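Local coordinates for protein poly-beta-hydroxybuterate polymerase (Cupriavidus necator, PDB 5T6O) that is a class I polyhydroxybutyrate synthase, here its catalytic domain, and builds the polyester polyhydroxybutyrate without a template, probably by acyl transfer, at residues Ser142-Thr147 with Pro271-Gly276; Gly121-Ser126 with Leu146-Asp151; Val17-Tyr22 with Gly382-Ala387. The protein carries 1 engineered substitution. One frame throughout, in Å; residues are numbered along the deposited sequence.

Contacts 1 and 2 are neighbours in the core of the alpha/beta hydrolase domain, with centres 9 Å apart. They share Leu146 and Thr147, where strand 140-146 gives way to a loop. They also touch: Leu145 CD2 of contact 1 packs 3.4 Å from Ser126 OG of contact 2. Both lie beside the turn that follows strand 113-118, where this fold carries its nucleophile. Contact 3 is a surface contact between one margin of the same sheet and a loop near the C-terminus. Its centre is 26 Å from that of contact 1 and 22 Å from that of contact 2. Along the chain, contacts 1 and 2 are nested inside the loop that contact 3 closes.

Contact 1: residues Ser142-Thr147 with Pro271-Gly276; sequences SVTLLT and PTYIYG
Ser142 meets Pro271 through the backbone: Ser142 CA lies 3.2 Å from Pro271 O in a CA-H...O contact. The same oxygen takes the N-H of Val143 at 3.0 Å (Val143 N to Pro271 O). Ser142 OG is turned to Asn114 OD1. Val143 O then accepts from Tyr273 N, and the methyl Thr272 CG2 sits 3.6 Å from Val143 O. Thr144 and Tyr273 emerge side by side on one face of the sheet. Thr144 OG1 bonds to Trp351 NE1, while Tyr273 OH reaches Asp350. Leu145 is on the other face, with Val143 and Ile274. Its N donates to Tyr273 O at 2.8 Å, the donor nearly in line with the C=O (175°), and Leu145 O accepts from Tyr275 N. On the face of Leu145 and Ile274 a water lies within reach of both Leu145 O and Tyr275 O. Leu146 returns to the face of Thr144 and rests its CD2 on Tyr275 CB at 3.7 Å. Thr147 takes a left-handed helical backbone conformation as the chain leaves the strand. Thr147 N still donates to Tyr275 O at 2.9 Å, now tilted 34° from the carbonyl plane. Thr147 OG1 lies in the plane of the Tyr275 ring, at its edge, 3.7 Å from Tyr275 CD2. The strands run parallel and in register, buried in the central sheet of the alpha/beta hydrolase fold. Strand 113-118 flanks 140-146, strand 299-304 flanks 272-277, and helix 348-358 packs on the face of Thr144 and Tyr273.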
loop_
_atom_site.group_PDB
_atom_site.type_symbol
_atom_site.label_atom_id
_atom_site.label_comp_id
_atom_site.label_asym_id
_atom_site.label_seq_id
_atom_site.Cartn_x
_atom_site.Cartn_y
_atom_site.Cartn_z
ATOM N N SER A 142 -17.778 30.640 -10.717
ATOM C CA SER A 142 -17.564 29.249 -10.364
ATOM C C SER A 142 -16.134 28.897 -10.734
ATOM O O SER A 142 -15.485 29.611 -11.500
ATOM C CB SER A 142 -18.557 28.330 -11.080
ATOM O OG SER A 142 -18.156 28.106 -12.424
ATOM N N VAL A 143 -15.652 27.787 -10.176
ATOM C CA VAL A 143 -14.292 27.306 -10.372
ATOM C C VAL A 143 -14.360 25.823 -10.696
ATOM O O VAL A 143 -15.086 25.077 -10.032
ATOM C CB VAL A 143 -13.420 27.531 -9.119
ATOM C CG1 VAL A 143 -12.038 26.900 -9.307
ATOM C CG2 VAL A 143 -13.298 29.025 -8.821
ATOM N N THR A 144 -13.609 25.399 -11.711
ATOM C CA THR A 144 -13.438 23.989 -12.034
ATOM C C THR A 144 -11.977 23.626 -11.795
ATOM O O THR A 144 -11.080 24.196 -12.427
ATOM C CB THR A 144 -13.845 23.705 -13.483
ATOM O OG1 THR A 144 -15.235 24.023 -13.658
ATOM C CG2 THR A 144 -13.616 22.235 -13.841
ATOM N N LEU A 145 -11.739 22.669 -10.901
ATOM C CA LEU A 145 -10.391 22.195 -10.590
ATOM C C LEU A 145 -10.234 20.796 -11.174
ATOM O O LEU A 145 -10.744 19.826 -10.615
ATOM C CB LEU A 145 -10.167 22.190 -9.080
ATOM C CG LEU A 145 -10.218 23.562 -8.400
ATOM C CD1 LEU A 145 -9.948 23.408 -6.891
ATOM C CD2 LEU A 145 -9.203 24.521 -9.035
ATOM N N LEU A 146 -9.536 20.691 -12.304
ATOM C CA LEU A 146 -9.244 19.397 -12.898
ATOM C C LEU A 146 -7.896 18.908 -12.380
ATOM O O LEU A 146 -6.873 19.573 -12.592
ATOM C CB LEU A 146 -9.221 19.488 -14.424
ATOM C CG LEU A 146 -10.478 20.047 -15.096
ATOM C CD1 LEU A 146 -10.317 19.943 -16.614
ATOM C CD2 LEU A 146 -11.740 19.307 -14.649
ATOM N N THR A 147 -7.895 17.770 -11.679
ATOM C CA THR A 147 -6.648 17.095 -11.320
ATOM C C THR A 147 -5.693 18.052 -10.603
ATOM O O THR A 147 -4.523 18.196 -10.961
ATOM C CB THR A 147 -6.015 16.500 -12.582
ATOM O OG1 THR A 147 -7.029 15.785 -13.284
ATOM C CG2 THR A 147 -4.901 15.529 -12.260
ATOM N N PRO A 271 -19.260 28.199 -6.140
ATOM C CA PRO A 271 -19.501 26.813 -6.563
ATOM C C PRO A 271 -18.282 26.241 -7.278
ATOM O O PRO A 271 -17.688 26.886 -8.145
ATOM C CB PRO A 271 -20.703 26.944 -7.499
ATOM C CG PRO A 271 -21.430 28.132 -6.979
ATOM C CD PRO A 271 -20.363 29.092 -6.538
ATOM N N THR A 272 -17.885 25.030 -6.888
ATOM C CA THR A 272 -16.614 24.470 -7.337
ATOM C C THR A 272 -16.789 23.015 -7.748
ATOM O O THR A 272 -17.314 22.209 -6.972
ATOM C CB THR A 272 -15.547 24.576 -6.243
ATOM O OG1 THR A 272 -15.381 25.952 -5.877
ATOM C CG2 THR A 272 -14.213 23.992 -6.737
ATOM N N TYR A 273 -16.339 22.694 -8.967
ATOM C CA TYR A 273 -16.343 21.338 -9.509
ATOM C C TYR A 273 -14.934 20.771 -9.398
ATOM O O TYR A 273 -13.987 21.359 -9.933
ATOM C CB TYR A 273 -16.792 21.358 -10.969
ATOM C CG TYR A 273 -17.093 20.025 -11.633
ATOM C CD1 TYR A 273 -16.074 19.238 -12.192
ATOM C CD2 TYR A 273 -18.406 19.603 -11.792
ATOM C CE1 TYR A 273 -16.366 18.027 -12.842
ATOM C CE2 TYR A 273 -18.704 18.409 -12.436
ATOM C CZ TYR A 273 -17.685 17.634 -12.967
ATOM O OH TYR A 273 -18.010 16.453 -13.603
ATOM N N ILE A 274 -14.800 19.641 -8.709
ATOM C CA ILE A 274 -13.504 19.063 -8.364
ATOM C C ILE A 274 -13.411 17.698 -9.021
ATOM O O ILE A 274 -14.255 16.827 -8.767
ATOM C CB ILE A 274 -13.313 18.940 -6.841
ATOM C CG1 ILE A 274 -13.560 20.291 -6.164
ATOM C CG2 ILE A 274 -11.891 18.448 -6.540
ATOM C CD1 ILE A 274 -13.816 20.201 -4.648
ATOM N N TYR A 275 -12.402 17.514 -9.873
ATOM C CA TYR A 275 -12.275 16.307 -10.675
ATOM C C TYR A 275 -10.947 15.617 -10.371
ATOM O O TYR A 275 -9.907 16.269 -10.245
ATOM C CB TYR A 275 -12.370 16.605 -12.207
ATOM C CG TYR A 275 -11.981 15.375 -12.969
ATOM C CD1 TYR A 275 -12.912 14.374 -13.222
ATOM C CD2 TYR A 275 -10.658 15.160 -13.359
ATOM C CE1 TYR A 275 -12.541 13.206 -13.853
ATOM C CE2 TYR A 275 -10.288 13.991 -13.987
ATOM C CZ TYR A 275 -11.231 13.021 -14.218
ATOM O OH TYR A 275 -10.843 11.855 -14.821
ATOM N N GLY A 276 -10.971 14.292 -10.300
ATOM C CA GLY A 276 -9.741 13.521 -10.264
ATOM C C GLY A 276 -9.917 12.219 -11.022
ATOM O O GLY A 276 -11.037 11.799 -11.313
HETATM O O HOH W 1 -9.027 18.380 -8.694
#

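Contact 2: residues Gly121-Ser126 with Leu146-Asp151; sequences GGTIVS and LTTLLD
Thr123 and Leu149 make the hydrogen bond that crosses this contact. Thr123 OG1 donates to Leu149 O at 2.7 Å, lying in the plane of that carbonyl. The torsion sets this up: OG1 is anti to its own carbonyl carbon and beside its backbone N (chi1 -47°), which puts it near Leu149 O. A water takes the N-H of the same leucine, 2.9 Å from Leu149 N. It also makes a weak bond to Thr123 OG1. The loop backbone at Leu149 is thus satisfied on both its N-H and its C=O.

Two further hydroxyls bond within their own segments. Thr148 OG1 donates to Leu146 O at 3.1 Å from well above the carbonyl plane. Ser126 OG folds back on the helix and donates to Gly122 O at 2.8 Å. That oxygen also accepts the helical N-H of Ser126, and the two donors reach it from opposite faces of its plane.

The other contacts are van der Waals packing. Gly122 has no side chain, and Thr148 comes down directly on its backbone. Thr148 OG1 lies 3.4 Å from Gly122 CA, and Thr148 CG2 lies 3.4 Å from Gly122 C. Further along the helix, Leu150 CD2 touches Ser126, 3.9 Å from Ser126 CB.

All six touching residues are buried. The contact packs the start of helix 120-134 against the loop leaving strand 140-146. Helix 120-134 follows strand 113-118 after a sharp turn at Ala119. Ala119 sits where the nucleophile is expected, and is probably the engineered residue of this entry. This fits the nucleophile elbow of alpha/beta hydrolases.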
loop_
_atom_site.group_PDB
_atom_site.type_symbol
_atom_site.label_atom_id
_atom_site.label_comp_id
_atom_site.label_asym_id
_atom_site.label_seq_id
_atom_site.Cartn_x
_atom_site.Cartn_y
_atom_site.Cartn_z
ATOM N N GLY A 121 -1.935 24.481 -12.821
ATOM C CA GLY A 121 -2.830 25.583 -13.156
ATOM C C GLY A 121 -3.965 25.735 -12.159
ATOM O O GLY A 121 -4.395 26.855 -11.862
ATOM N N GLY A 122 -4.446 24.620 -11.608
ATOM C CA GLY A 122 -5.499 24.699 -10.614
ATOM C C GLY A 122 -4.993 25.239 -9.294
ATOM O O GLY A 122 -5.699 25.989 -8.606
ATOM N N THR A 123 -3.770 24.849 -8.916
ATOM C CA THR A 123 -3.149 25.404 -7.719
ATOM C C THR A 123 -2.923 26.899 -7.889
ATOM O O THR A 123 -3.230 27.693 -6.993
ATOM C CB THR A 123 -1.823 24.689 -7.437
ATOM O OG1 THR A 123 -2.008 23.269 -7.541
ATOM C CG2 THR A 123 -1.305 25.038 -6.043
ATOM N N ILE A 124 -2.391 27.293 -9.048
ATOM C CA ILE A 124 -2.173 28.702 -9.360
ATOM C C ILE A 124 -3.487 29.470 -9.323
ATOM O O ILE A 124 -3.597 30.517 -8.674
ATOM C CB ILE A 124 -1.485 28.838 -10.731
ATOM C CG1 ILE A 124 -0.027 28.386 -10.644
ATOM C CG2 ILE A 124 -1.584 30.278 -11.250
ATOM C CD1 ILE A 124 0.640 28.124 -12.023
ATOM N N VAL A 125 -4.505 28.975 -10.032
ATOM C CA VAL A 125 -5.699 29.802 -10.133
ATOM C C VAL A 125 -6.432 29.859 -8.796
ATOM O O VAL A 125 -7.028 30.890 -8.457
ATOM C CB VAL A 125 -6.608 29.343 -11.286
ATOM C CG1 VAL A 125 -7.486 28.159 -10.882
ATOM C CG2 VAL A 125 -7.436 30.533 -11.732
ATOM N N SER A 126 -6.358 28.795 -7.993
ATOM C CA SER A 126 -6.974 28.841 -6.667
ATOM C C SER A 126 -6.270 29.855 -5.774
ATOM O O SER A 126 -6.925 30.595 -5.027
ATOM C CB SER A 126 -6.954 27.453 -6.022
ATOM O OG SER A 126 -7.706 26.536 -6.806
ATOM N N LEU A 146 -9.536 20.691 -12.304
ATOM C CA LEU A 146 -9.244 19.397 -12.898
ATOM C C LEU A 146 -7.896 18.908 -12.380
ATOM O O LEU A 146 -6.873 19.573 -12.592
ATOM C CB LEU A 146 -9.221 19.488 -14.424
ATOM C CG LEU A 146 -10.478 20.047 -15.096
ATOM C CD1 LEU A 146 -10.317 19.943 -16.614
ATOM C CD2 LEU A 146 -11.740 19.307 -14.649
ATOM N N THR A 147 -7.895 17.770 -11.679
ATOM C CA THR A 147 -6.648 17.095 -11.320
ATOM C C THR A 147 -5.693 18.052 -10.603
ATOM O O THR A 147 -4.523 18.196 -10.961
ATOM C CB THR A 147 -6.015 16.500 -12.582
ATOM O OG1 THR A 147 -7.029 15.785 -13.284
ATOM C CG2 THR A 147 -4.901 15.529 -12.260
ATOM N N THR A 148 -6.203 18.712 -9.569
ATOM C CA THR A 148 -5.486 19.799 -8.903
ATOM C C THR A 148 -5.079 19.390 -7.495
ATOM O O THR A 148 -5.901 18.878 -6.733
ATOM C CB THR A 148 -6.369 21.046 -8.848
ATOM O OG1 THR A 148 -6.615 21.503 -10.179
ATOM C CG2 THR A 148 -5.726 22.158 -8.000
ATOM N N LEU A 149 -3.820 19.632 -7.141
ATOM C CA LEU A 149 -3.379 19.478 -5.761
ATOM C C LEU A 149 -3.549 20.805 -5.031
ATOM O O LEU A 149 -3.026 21.834 -5.473
ATOM C CB LEU A 149 -1.921 19.021 -5.701
ATOM C CG LEU A 149 -1.671 17.590 -6.175
ATOM C CD1 LEU A 149 -0.154 17.323 -6.301
ATOM C CD2 LEU A 149 -2.332 16.596 -5.219
ATOM N N LEU A 150 -4.309 20.783 -3.940
ATOM C CA LEU A 150 -4.300 21.845 -2.945
ATOM C C LEU A 150 -3.741 21.356 -1.617
ATOM O O LEU A 150 -2.901 22.032 -0.994
ATOM C CB LEU A 150 -5.719 22.399 -2.743
ATOM C CG LEU A 150 -6.397 23.012 -3.971
ATOM C CD1 LEU A 150 -7.797 23.512 -3.601
ATOM C CD2 LEU A 150 -5.552 24.130 -4.596
ATOM N N ASP A 151 -4.183 20.178 -1.177
ATOM C CA ASP A 151 -3.592 19.468 -0.044
ATOM C C ASP A 151 -2.603 18.457 -0.606
ATOM O O ASP A 151 -2.992 17.536 -1.329
ATOM C CB ASP A 151 -4.684 18.784 0.785
ATOM C CG ASP A 151 -4.156 18.112 2.047
ATOM O OD1 ASP A 151 -2.933 17.862 2.173
ATOM O OD2 ASP A 151 -4.999 17.813 2.918
HETATM O O HOH W 2 -1.732 20.218 -9.114
#

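Contact 3: residues Val17-Tyr22 with Gly382-Ala387; sequences VFENEY and GRYVKA. With SO4 (sulfate ion), chain C.
Tyr384 and Asn20 form the tight part of this contact. Tyr384 OH donates to Asn20 O at 2.6 Å, approaching from above the carbonyl plane (39° out of it). Asn20 O itself lies at the edge of the tyrosine ring. The Glu19 chain passes obliquely by, with Glu19 CB 3.8 Å from Tyr384 OH.

The outer part, by contrast, is a salt bridge. Arg383 is exposed, and its chain, extended from CG to NE, brings NH1 and NH2 end-on to the Glu19 carboxylate. Arg383 NH1 reaches Glu19 OE1 at 2.9 Å on the syn side. Arg383 NH2 reaches Glu19 OE2, also at 2.9 Å, but from above the carboxylate plane. The two flat groups are turned 58° apart, not coplanar. Each charge has another partner: Gln24 bonds Glu19 OE1, and Glu378 pairs with Arg383 NH1.

The Asn20 side chain leaves its backbone away from 382-387. Asn20 OD1 accepts from Tyr22 N in an Asx turn. Asn20 ND2 bonds His95 O and a sulfate ion, 3.0 Å from SO4 O2. The sulfate, probably from the crystallisation liquor, is also held by Arg99.

The contact joins the end of strand 14-19 to the loop after strand 378-379. Strand 14-19 runs antiparallel to both 378-379 and 23-28 at one margin of the sheet, with helix 89-108 against Val17, Phe18 and Tyr22.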
loop_
_atom_site.group_PDB
_atom_site.type_symbol
_atom_site.label_atom_id
_atom_site.label_comp_id
_atom_site.label_asym_id
_atom_site.label_seq_id
_atom_site.Cartn_x
_atom_site.Cartn_y
_atom_site.Cartn_z
ATOM N N VAL A 17 -5.323 37.724 -27.824
ATOM C CA VAL A 17 -5.937 39.030 -27.590
ATOM C C VAL A 17 -5.173 39.861 -26.565
ATOM O O VAL A 17 -5.525 41.031 -26.343
ATOM C CB VAL A 17 -7.426 38.905 -27.190
ATOM C CG1 VAL A 17 -8.257 38.343 -28.349
ATOM C CG2 VAL A 17 -7.620 38.030 -25.935
ATOM N N PHE A 18 -4.134 39.309 -25.949
ATOM C CA PHE A 18 -3.360 40.028 -24.947
ATOM C C PHE A 18 -2.061 39.267 -24.742
ATOM O O PHE A 18 -2.036 38.037 -24.828
ATOM C CB PHE A 18 -4.116 40.146 -23.611
ATOM C CG PHE A 18 -3.270 40.711 -22.495
ATOM C CD1 PHE A 18 -3.074 42.074 -22.392
ATOM C CD2 PHE A 18 -2.650 39.873 -21.564
ATOM C CE1 PHE A 18 -2.277 42.603 -21.379
ATOM C CE2 PHE A 18 -1.842 40.405 -20.540
ATOM C CZ PHE A 18 -1.666 41.765 -20.453
ATOM N N GLU A 19 -0.993 39.997 -24.435
ATOM C CA GLU A 19 0.242 39.313 -24.079
ATOM C C GLU A 19 1.081 40.214 -23.191
ATOM O O GLU A 19 1.089 41.444 -23.347
ATOM C CB GLU A 19 1.040 38.889 -25.330
ATOM C CG GLU A 19 1.620 40.037 -26.123
ATOM C CD GLU A 19 2.157 39.613 -27.503
ATOM O OE1 GLU A 19 1.763 38.542 -28.006
ATOM O OE2 GLU A 19 2.962 40.369 -28.091
ATOM N N ASN A 20 1.797 39.594 -22.259
ATOM C CA ASN A 20 2.839 40.301 -21.519
ATOM C C ASN A 20 4.024 39.350 -21.391
ATOM O O ASN A 20 4.124 38.349 -22.110
ATOM C CB ASN A 20 2.309 40.845 -20.174
ATOM C CG ASN A 20 1.959 39.751 -19.159
ATOM O OD1 ASN A 20 2.226 38.566 -19.358
ATOM N ND2 ASN A 20 1.353 40.168 -18.048
ATOM N N GLU A 21 4.938 39.655 -20.473
ATOM C CA GLU A 21 6.148 38.852 -20.374
ATOM C C GLU A 21 5.848 37.428 -19.940
ATOM O O GLU A 21 6.629 36.519 -20.247
ATOM C CB GLU A 21 7.142 39.501 -19.406
ATOM C CG GLU A 21 7.757 40.795 -19.931
ATOM C CD GLU A 21 8.454 40.610 -21.272
ATOM O OE1 GLU A 21 9.209 39.624 -21.417
ATOM O OE2 GLU A 21 8.239 41.442 -22.183
ATOM N N TYR A 22 4.722 37.214 -19.268
ATOM C CA TYR A 22 4.432 35.939 -18.627
ATOM C C TYR A 22 3.530 35.036 -19.445
ATOM O O TYR A 22 3.599 33.815 -19.285
ATOM C CB TYR A 22 3.780 36.176 -17.259
ATOM C CG TYR A 22 4.690 36.877 -16.287
ATOM C CD1 TYR A 22 4.799 38.268 -16.277
ATOM C CD2 TYR A 22 5.464 36.147 -15.379
ATOM C CE1 TYR A 22 5.647 38.915 -15.387
ATOM C CE2 TYR A 22 6.322 36.792 -14.484
ATOM C CZ TYR A 22 6.404 38.166 -14.495
ATOM O OH TYR A 22 7.248 38.797 -13.602
ATOM N N GLY A 382 -0.659 30.962 -31.075
ATOM C CA GLY A 382 0.259 31.986 -30.614
ATOM C C GLY A 382 1.711 31.536 -30.655
ATOM O O GLY A 382 2.031 30.351 -30.727
ATOM N N ARG A 383 2.613 32.515 -30.600
ATOM C CA ARG A 383 4.031 32.184 -30.711
ATOM C C ARG A 383 4.658 31.742 -29.386
ATOM O O ARG A 383 5.686 31.049 -29.417
ATOM C CB ARG A 383 4.808 33.374 -31.305
ATOM C CG ARG A 383 4.997 34.554 -30.377
ATOM C CD ARG A 383 5.465 35.804 -31.149
ATOM N NE ARG A 383 5.745 36.914 -30.240
ATOM C CZ ARG A 383 4.820 37.732 -29.740
ATOM N NH1 ARG A 383 3.537 37.593 -30.071
ATOM N NH2 ARG A 383 5.185 38.700 -28.907
ATOM N N TYR A 384 4.087 32.107 -28.225
ATOM C CA TYR A 384 4.715 31.678 -26.968
ATOM C C TYR A 384 4.787 30.161 -26.876
ATOM O O TYR A 384 5.819 29.606 -26.478
ATOM C CB TYR A 384 3.981 32.216 -25.733
ATOM C CG TYR A 384 4.175 33.693 -25.432
ATOM C CD1 TYR A 384 4.595 34.586 -26.423
ATOM C CD2 TYR A 384 3.911 34.200 -24.153
ATOM C CE1 TYR A 384 4.752 35.936 -26.153
ATOM C CE2 TYR A 384 4.075 35.557 -23.867
ATOM C CZ TYR A 384 4.487 36.415 -24.880
ATOM O OH TYR A 384 4.644 37.755 -24.624
ATOM N N VAL A 385 3.706 29.468 -27.246
ATOM C CA VAL A 385 3.669 28.019 -27.053
ATOM C C VAL A 385 4.664 27.307 -27.972
ATOM O O VAL A 385 5.029 26.154 -27.711
ATOM C CB VAL A 385 2.235 27.486 -27.259
ATOM C CG1 VAL A 385 1.836 27.598 -28.727
ATOM C CG2 VAL A 385 2.108 26.024 -26.742
ATOM N N LYS A 386 5.133 27.976 -29.037
ATOM C CA LYS A 386 6.088 27.363 -29.953
ATOM C C LYS A 386 7.531 27.488 -29.481
ATOM O O LYS A 386 8.419 26.868 -30.080
ATOM C CB LYS A 386 5.956 27.988 -31.352
ATOM C CG LYS A 386 4.564 27.798 -31.950
ATOM C CD LYS A 386 4.391 28.541 -33.290
ATOM C CE LYS A 386 2.956 28.376 -33.782
ATOM N NZ LYS A 386 2.701 29.030 -35.086
ATOM N N ALA A 387 7.790 28.269 -28.437
ATOM C CA ALA A 387 9.155 28.508 -27.991
ATOM C C ALA A 387 9.680 27.286 -27.247
ATOM O O ALA A 387 9.021 26.767 -26.340
ATOM C CB ALA A 387 9.223 29.746 -27.094
HETATM S S SO4 C . 1.078 44.162 -18.087
HETATM O O1 SO4 C . 0.934 45.338 -17.239
HETATM O O2 SO4 C . 0.547 42.981 -17.392
HETATM O O3 SO4 C . 2.479 43.960 -18.423
HETATM O O4 SO4 C . 0.336 44.390 -19.323
#